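Local coordinates for putative acetyltransferase Sthe_0691 (PDB 3SHP), which probably transfers an acetyl group from acetyl-coenzyme A to an acceptor yet to be established, as enzymes of the GNAT fold do, at residues A40-F45 with V146-A151; K49-P54 with R77-K82; L119-V124 with I163-D168. All blocks are in the same frame, centred on the assembly; numbering follows the deposited sequence.

Contact 1. Residues A40-F45 with V146-A151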
# COMPACT_ATOMS: atom_id res chain seq x y z
N ALA A 40 8.82 -10.22 -23.01
CA ALA A 40 8.21 -11.56 -22.89
C ALA A 40 8.85 -12.30 -21.73
O ALA A 40 10.04 -12.66 -21.79
CB ALA A 40 8.31 -12.36 -24.19
N ARG A 41 8.03 -12.50 -20.70
CA ARG A 41 8.30 -13.11 -19.41
C ARG A 41 9.05 -14.45 -19.33
O ARG A 41 9.76 -14.71 -18.35
CB ARG A 41 6.93 -13.44 -18.83
CG ARG A 41 6.61 -12.75 -17.65
CD ARG A 41 5.14 -13.00 -17.40
NE ARG A 41 4.37 -12.05 -18.20
CZ ARG A 41 3.24 -11.46 -17.81
NH1 ARG A 41 2.65 -10.61 -18.66
NH2 ARG A 41 2.72 -11.69 -16.60
N ALA A 42 8.76 -15.34 -20.28
CA ALA A 42 9.37 -16.66 -20.32
C ALA A 42 9.64 -17.00 -21.76
O ALA A 42 9.07 -16.39 -22.66
CB ALA A 42 8.43 -17.67 -19.72
N GLU A 43 10.50 -18.00 -21.97
CA GLU A 43 10.89 -18.38 -23.32
C GLU A 43 11.55 -19.75 -23.22
O GLU A 43 12.06 -20.11 -22.15
CB GLU A 43 11.88 -17.34 -23.89
CG GLU A 43 13.13 -17.18 -23.02
CD GLU A 43 13.94 -15.94 -23.31
OE1 GLU A 43 15.18 -16.11 -23.51
OE2 GLU A 43 13.40 -14.79 -23.29
N ALA A 44 11.53 -20.53 -24.29
CA ALA A 44 12.32 -21.78 -24.29
C ALA A 44 13.75 -21.47 -23.89
O ALA A 44 14.29 -20.42 -24.26
CB ALA A 44 12.31 -22.43 -25.67
N PHE A 45 14.36 -22.36 -23.12
CA PHE A 45 15.74 -22.18 -22.72
C PHE A 45 16.65 -22.38 -23.92
O PHE A 45 16.73 -23.48 -24.45
CB PHE A 45 16.11 -23.17 -21.63
CG PHE A 45 17.51 -23.00 -21.08
CD1 PHE A 45 17.74 -22.20 -19.97
CD2 PHE A 45 18.59 -23.67 -21.66
CE1 PHE A 45 19.03 -22.06 -19.44
CE2 PHE A 45 19.90 -23.54 -21.14
CZ PHE A 45 20.12 -22.73 -20.03
N VAL A 146 5.79 -22.34 -24.21
CA VAL A 146 5.81 -22.27 -22.76
C VAL A 146 4.39 -22.09 -22.27
O VAL A 146 3.61 -21.36 -22.87
CB VAL A 146 6.69 -21.09 -22.24
CG1 VAL A 146 6.67 -20.97 -20.69
CG2 VAL A 146 8.13 -21.23 -22.73
N ARG A 147 4.06 -22.79 -21.18
CA ARG A 147 2.81 -22.59 -20.49
C ARG A 147 3.11 -22.04 -19.09
O ARG A 147 3.94 -22.60 -18.36
CB ARG A 147 2.07 -23.92 -20.34
CG ARG A 147 0.71 -23.76 -19.67
CD ARG A 147 0.04 -25.11 -19.39
NE ARG A 147 -0.13 -25.97 -20.57
CZ ARG A 147 -1.15 -25.89 -21.44
NH1 ARG A 147 -2.12 -24.96 -21.29
NH2 ARG A 147 -1.21 -26.74 -22.47
N MSE A 148 2.45 -20.94 -18.73
CA MSE A 148 2.53 -20.39 -17.40
C MSE A 148 1.14 -20.53 -16.78
O MSE A 148 0.23 -19.75 -17.08
CB MSE A 148 2.96 -18.93 -17.46
CG MSE A 148 4.37 -18.73 -18.10
SE MSE A 148 4.99 -16.90 -17.96
CE MSE A 148 5.01 -16.72 -16.00
N ARG A 149 0.97 -21.55 -15.94
CA ARG A 149 -0.38 -21.91 -15.46
C ARG A 149 -1.00 -20.85 -14.57
O ARG A 149 -0.41 -20.42 -13.59
CB ARG A 149 -0.45 -23.30 -14.81
CG ARG A 149 -0.26 -24.43 -15.83
CD ARG A 149 -0.34 -25.84 -15.21
NE ARG A 149 0.80 -26.14 -14.33
CZ ARG A 149 0.72 -26.21 -13.01
NH1 ARG A 149 -0.43 -26.04 -12.39
NH2 ARG A 149 1.81 -26.48 -12.29
N GLU A 150 -2.18 -20.42 -14.97
CA GLU A 150 -2.99 -19.52 -14.17
C GLU A 150 -2.28 -18.25 -13.84
O GLU A 150 -2.46 -17.69 -12.77
CB GLU A 150 -3.44 -20.24 -12.91
CG GLU A 150 -4.36 -21.36 -13.28
CD GLU A 150 -5.22 -21.69 -12.17
OE1 GLU A 150 -4.67 -22.04 -11.11
OE2 GLU A 150 -6.44 -21.58 -12.33
N ALA A 151 -1.46 -17.79 -14.77
CA ALA A 151 -0.68 -16.61 -14.54
C ALA A 151 -1.51 -15.35 -14.68
O ALA A 151 -1.12 -14.31 -14.14
CB ALA A 151 0.52 -16.58 -15.50

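Contact 2. Residues K49-P54 with R77-K82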
# COMPACT_ATOMS: atom_id res chain seq x y z
N LYS A 49 23.79 -16.15 -25.41
CA LYS A 49 24.41 -15.25 -26.39
C LYS A 49 23.38 -14.63 -27.37
O LYS A 49 23.55 -13.49 -27.81
CB LYS A 49 25.57 -15.93 -27.13
CG LYS A 49 25.17 -16.96 -28.21
CD LYS A 49 26.40 -17.70 -28.79
CE LYS A 49 25.99 -18.69 -29.90
NZ LYS A 49 27.13 -19.50 -30.45
N LEU A 50 22.31 -15.37 -27.67
CA LEU A 50 21.26 -14.87 -28.55
C LEU A 50 20.66 -13.54 -28.10
O LEU A 50 20.24 -12.75 -28.93
CB LEU A 50 20.15 -15.90 -28.71
CG LEU A 50 20.52 -17.24 -29.35
CD1 LEU A 50 19.31 -18.16 -29.28
CD2 LEU A 50 21.00 -17.07 -30.81
N GLN A 51 20.65 -13.29 -26.79
CA GLN A 51 20.10 -12.06 -26.24
C GLN A 51 21.11 -10.90 -26.32
O GLN A 51 20.71 -9.73 -26.41
CB GLN A 51 19.67 -12.27 -24.79
CG GLN A 51 18.68 -11.21 -24.25
CD GLN A 51 17.32 -11.30 -24.92
OE1 GLN A 51 16.84 -12.39 -25.24
NE2 GLN A 51 16.70 -10.15 -25.16
N GLY A 52 22.40 -11.22 -26.30
CA GLY A 52 23.45 -10.22 -26.29
C GLY A 52 23.55 -9.45 -24.98
O GLY A 52 22.92 -9.81 -23.98
N ASP A 53 24.32 -8.36 -24.99
CA ASP A 53 24.53 -7.50 -23.82
C ASP A 53 23.36 -6.52 -23.54
O ASP A 53 22.73 -6.02 -24.48
CB ASP A 53 25.85 -6.73 -23.98
CG ASP A 53 27.06 -7.67 -24.01
OD1 ASP A 53 26.97 -8.80 -23.47
OD2 ASP A 53 28.11 -7.28 -24.59
N PRO A 54 23.06 -6.28 -22.25
CA PRO A 54 21.98 -5.34 -21.88
C PRO A 54 22.18 -3.89 -22.38
O PRO A 54 21.21 -3.22 -22.71
CB PRO A 54 21.96 -5.40 -20.34
CG PRO A 54 23.15 -6.27 -19.93
CD PRO A 54 23.49 -7.11 -21.11
N ARG A 77 4.56 -3.65 -27.20
CA ARG A 77 5.90 -3.42 -26.66
C ARG A 77 6.90 -4.45 -27.17
O ARG A 77 6.70 -5.65 -27.03
CB ARG A 77 5.90 -3.39 -25.14
CG ARG A 77 7.21 -2.84 -24.62
CD ARG A 77 7.31 -2.82 -23.11
NE ARG A 77 6.41 -1.88 -22.46
CZ ARG A 77 6.67 -0.58 -22.25
NH1 ARG A 77 7.83 -0.04 -22.67
NH2 ARG A 77 5.77 0.17 -21.61
N ILE A 78 7.97 -3.97 -27.77
CA ILE A 78 8.94 -4.86 -28.34
C ILE A 78 10.31 -4.67 -27.69
O ILE A 78 10.75 -3.53 -27.49
CB ILE A 78 9.09 -4.63 -29.87
CG1 ILE A 78 7.72 -4.72 -30.58
CG2 ILE A 78 10.08 -5.63 -30.46
CD1 ILE A 78 7.74 -4.14 -32.01
N GLU A 79 10.99 -5.78 -27.40
CA GLU A 79 12.35 -5.72 -26.86
C GLU A 79 13.29 -6.54 -27.76
O GLU A 79 13.10 -7.75 -27.91
CB GLU A 79 12.36 -6.21 -25.39
CG GLU A 79 13.75 -6.44 -24.81
CD GLU A 79 13.80 -7.50 -23.70
OE1 GLU A 79 12.82 -8.28 -23.53
OE2 GLU A 79 14.84 -7.56 -23.02
N PHE A 80 14.26 -5.88 -28.38
CA PHE A 80 15.24 -6.60 -29.19
C PHE A 80 16.45 -6.95 -28.34
O PHE A 80 16.90 -6.14 -27.51
CB PHE A 80 15.73 -5.80 -30.41
CG PHE A 80 14.68 -5.60 -31.47
CD1 PHE A 80 14.15 -4.34 -31.70
CD2 PHE A 80 14.22 -6.67 -32.23
CE1 PHE A 80 13.17 -4.13 -32.66
CE2 PHE A 80 13.23 -6.48 -33.21
CZ PHE A 80 12.70 -5.20 -33.42
N GLY A 81 16.96 -8.15 -28.54
CA GLY A 81 18.31 -8.47 -28.11
C GLY A 81 19.19 -8.53 -29.36
O GLY A 81 18.87 -7.93 -30.39
N LYS A 82 20.29 -9.27 -29.31
CA LYS A 82 21.15 -9.36 -30.48
C LYS A 82 20.45 -10.04 -31.66
O LYS A 82 20.43 -9.50 -32.76
CB LYS A 82 22.46 -10.06 -30.14
CG LYS A 82 23.48 -10.05 -31.27
CD LYS A 82 24.84 -10.53 -30.77
CE LYS A 82 24.78 -11.97 -30.18
NZ LYS A 82 25.99 -12.34 -29.32
O HOH W 1 14.46 -10.14 -27.07
O HOH W 2 17.39 -7.41 -24.79

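Contact 3. Residues L119-V124 with I163-D168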
# COMPACT_ATOMS: atom_id res chain seq x y z
N LEU A 119 16.61 -11.88 -37.19
CA LEU A 119 16.23 -12.55 -35.96
C LEU A 119 16.31 -14.05 -36.11
O LEU A 119 15.95 -14.60 -37.16
CB LEU A 119 14.81 -12.17 -35.58
CG LEU A 119 14.56 -10.68 -35.44
CD1 LEU A 119 13.06 -10.50 -35.23
CD2 LEU A 119 15.36 -10.08 -34.29
N LEU A 120 16.79 -14.71 -35.07
CA LEU A 120 16.74 -16.16 -34.99
C LEU A 120 15.56 -16.58 -34.09
O LEU A 120 15.12 -17.73 -34.17
CB LEU A 120 18.08 -16.72 -34.50
CG LEU A 120 19.28 -16.34 -35.40
CD1 LEU A 120 20.64 -16.89 -34.91
CD2 LEU A 120 19.05 -16.75 -36.87
N VAL A 121 15.03 -15.64 -33.28
CA VAL A 121 13.95 -15.93 -32.32
C VAL A 121 12.96 -14.78 -32.19
O VAL A 121 13.35 -13.61 -32.03
CB VAL A 121 14.50 -16.24 -30.90
CG1 VAL A 121 13.42 -16.86 -30.03
CG2 VAL A 121 15.69 -17.17 -30.97
N ILE A 122 11.67 -15.12 -32.28
CA ILE A 122 10.56 -14.20 -32.03
C ILE A 122 9.72 -14.83 -30.94
O ILE A 122 9.39 -16.02 -31.02
CB ILE A 122 9.68 -14.00 -33.30
CG1 ILE A 122 10.52 -13.46 -34.46
CG2 ILE A 122 8.51 -13.05 -33.02
CD1 ILE A 122 9.74 -13.28 -35.81
N THR A 123 9.37 -14.03 -29.93
CA THR A 123 8.78 -14.52 -28.70
C THR A 123 7.61 -13.58 -28.35
O THR A 123 7.81 -12.36 -28.22
CB THR A 123 9.84 -14.58 -27.55
OG1 THR A 123 10.93 -15.43 -27.94
CG2 THR A 123 9.27 -15.12 -26.25
N VAL A 124 6.42 -14.15 -28.24
CA VAL A 124 5.18 -13.39 -28.03
C VAL A 124 4.36 -13.95 -26.86
O VAL A 124 4.10 -15.16 -26.78
CB VAL A 124 4.28 -13.41 -29.30
CG1 VAL A 124 3.14 -12.41 -29.17
CG2 VAL A 124 5.12 -13.10 -30.57
N ILE A 163 3.46 -18.67 -24.12
CA ILE A 163 4.53 -18.01 -24.87
C ILE A 163 4.69 -18.71 -26.21
O ILE A 163 5.03 -19.91 -26.26
CB ILE A 163 5.88 -18.06 -24.15
CG1 ILE A 163 5.75 -17.62 -22.69
CG2 ILE A 163 6.93 -17.25 -24.93
CD1 ILE A 163 5.43 -16.13 -22.50
N TYR A 164 4.43 -17.97 -27.28
CA TYR A 164 4.54 -18.49 -28.63
C TYR A 164 5.87 -18.04 -29.19
O TYR A 164 6.29 -16.91 -28.95
CB TYR A 164 3.39 -17.97 -29.51
CG TYR A 164 2.18 -18.87 -29.48
CD1 TYR A 164 1.42 -19.01 -28.32
CD2 TYR A 164 1.79 -19.58 -30.61
CE1 TYR A 164 0.33 -19.85 -28.27
CE2 TYR A 164 0.67 -20.43 -30.58
CZ TYR A 164 -0.05 -20.54 -29.41
OH TYR A 164 -1.16 -21.36 -29.34
N GLN A 165 6.51 -18.92 -29.96
CA GLN A 165 7.84 -18.66 -30.53
C GLN A 165 7.98 -19.18 -31.94
O GLN A 165 7.34 -20.16 -32.33
CB GLN A 165 8.93 -19.28 -29.65
CG GLN A 165 9.09 -18.55 -28.30
CD GLN A 165 10.36 -18.97 -27.56
OE1 GLN A 165 10.47 -20.10 -27.05
NE2 GLN A 165 11.33 -18.06 -27.49
N ALA A 166 8.80 -18.49 -32.72
CA ALA A 166 9.42 -19.11 -33.88
C ALA A 166 10.91 -19.01 -33.65
O ALA A 166 11.46 -17.95 -33.28
CB ALA A 166 9.01 -18.41 -35.16
N VAL A 167 11.57 -20.15 -33.83
CA VAL A 167 13.00 -20.26 -33.63
C VAL A 167 13.64 -20.85 -34.89
O VAL A 167 13.30 -21.97 -35.32
CB VAL A 167 13.32 -21.11 -32.39
CG1 VAL A 167 14.84 -21.29 -32.21
CG2 VAL A 167 12.66 -20.51 -31.12
N ASP A 168 14.54 -20.09 -35.49
CA ASP A 168 15.30 -20.51 -36.66
C ASP A 168 15.93 -21.89 -36.46
O ASP A 168 16.47 -22.17 -35.37
CB ASP A 168 16.38 -19.47 -36.98
CG ASP A 168 17.10 -19.74 -38.28
OD1 ASP A 168 17.88 -20.71 -38.32
OD2 ASP A 168 16.90 -18.97 -39.26

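Contact 1. Residues A40-F45 with V146-A151
V146 comes first, and it splits its two methyls between different targets. CG1, anti to the backbone N, meets A42 CB at 3.9 Å, while CG2 lies against the main chain of the other segment, 3.8 Å from E43 C. R147 faces the other way and forms a salt bridge with D160. At M148, a selenomethionine, the chain bends at its last torsion (chi3 60°), and SE settles between two neighbours, 3.9 Å from A42 CB and 3.9 Å from R41 CD. The arginine crosses it at about a right angle with its aliphatic part, and its NE goes on to a salt bridge with E125. From M148 to A151 the chain makes a type II turn, closed by a weak hydrogen bond of 3.5 Å from A151 N to M148 O, and R149 forms salt bridges with E43 and E79 of the second subunit. The contact is thus apolar packing of a connecting segment against strand 143-151 at the subunit interface. That strand is tied through the backbones of V146 and M148 to strand 157-167, A40 and R41 reach over to strands 121-127 and 84-91, and E43 and R147 carry the sheet on into the second subunit.

Contact 2. Residues K49-P54 with R77-K82
Across the two segments the best-held polar atom is Q51 NE2, gripped by two waters: it donates one N-H to each, at 2.9 Å from NE2 to the first water and 2.8 Å from NE2 to the second. Both waters hand the link on to the end of strand 72-80, the first arm of a beta hairpin whose return arm is strand 84-91. The first water donates to E79 O; the second donates to E79 OE2 and to F80 O, so amide, carboxylate and backbone share one small water network. Q51 gets there with CG anti to the backbone N and a bend at chi2 (68°), which turns the amide back over the hairpin end, while its OE1 makes a weak hydrogen bond to T84. E79 OE1 has partners outside the contact: it takes the N-H of A39 and forms a salt bridge with R149 of the second subunit. A bound meso-tartaric acid lies about 8 Å from the E79 side chain.

Where the hairpin turns, the backbones themselves meet. K82 N donates to Q51 O at 3.0 Å, a weak hydrogen bond with an N-H...O angle of 147°, and G81 CA comes to 3.2 Å from the same Q51 O. A side chain at G81 would run into that oxygen. G52, at positive phi, has the same restriction, since a CB there would collide with K82 CB, which already sits 4.0 Å from G52 CA. K82 then runs along the 3-10 end, bends at chi3 (59°) and puts NZ 3.1 Å from K49 O in a weak hydrogen bond; that carbonyl oxygen also accepts the N-H of G52, at 3.0 Å from G52 N to K49 O.

Contact 3. Residues L119-V124 with I163-D168
Q165 NE2 donates to T123 OG1 over 2.7 Å, with the hydroxyl oxygen close to the amide plane and an N-H...O angle of 155°. The glutamine chain, extended beyond CG, lies alongside the threonine, and its NE2 also touches V121 CG1 at 3.5 Å. On the other flank T123 CG2 presses on I163 CG2 at 3.4 Å, tighter than usual for two methyls. V121 CG1 in turn meets V167 CG2 at 3.9 Å, extending this face along the strands. An alanine at Q165 removes the amide that bonds T123 OG1 and A44 N, and would probably loosen the segment that lies over this face. The backbone ladder holds these groups in place: I122 with A166 and V124 with Y164 are hydrogen-bonded antiparallel pairs, and D168 N to L120 O, at 2.8 Å, carries the bonding past the strand ends. On the opposite face Y164 reaches helix 131-139, its OH bonded to E138. With strand 84-91 running parallel on the far side of strand 121-127, the arrangement is consistent with the GNAT fold, where a C-terminal strand pairs antiparallel with the second strand of the parallel pair.

Contact 3 is the buried one, a regular strand pair within the sheet, held by mostly straight backbone bonds and one side-chain bond. Contacts 1 and 2 are only partly buried, and both touch the second subunit. Their chemistry differs: contact 1 is almost wholly apolar, with its charged ends turned to other partners, whereas contact 2 relies on water, glycines and weak bonds at a hairpin end. All three reach the same sheet. Contact 1 joins contact 3 directly, V146 O lying 3.0 Å from I163 N, and A40 packs on T123. Contact 2 meets contact 3 through leucine and phenylalanine side chains, L50 on L120 and V121, F80 on L119.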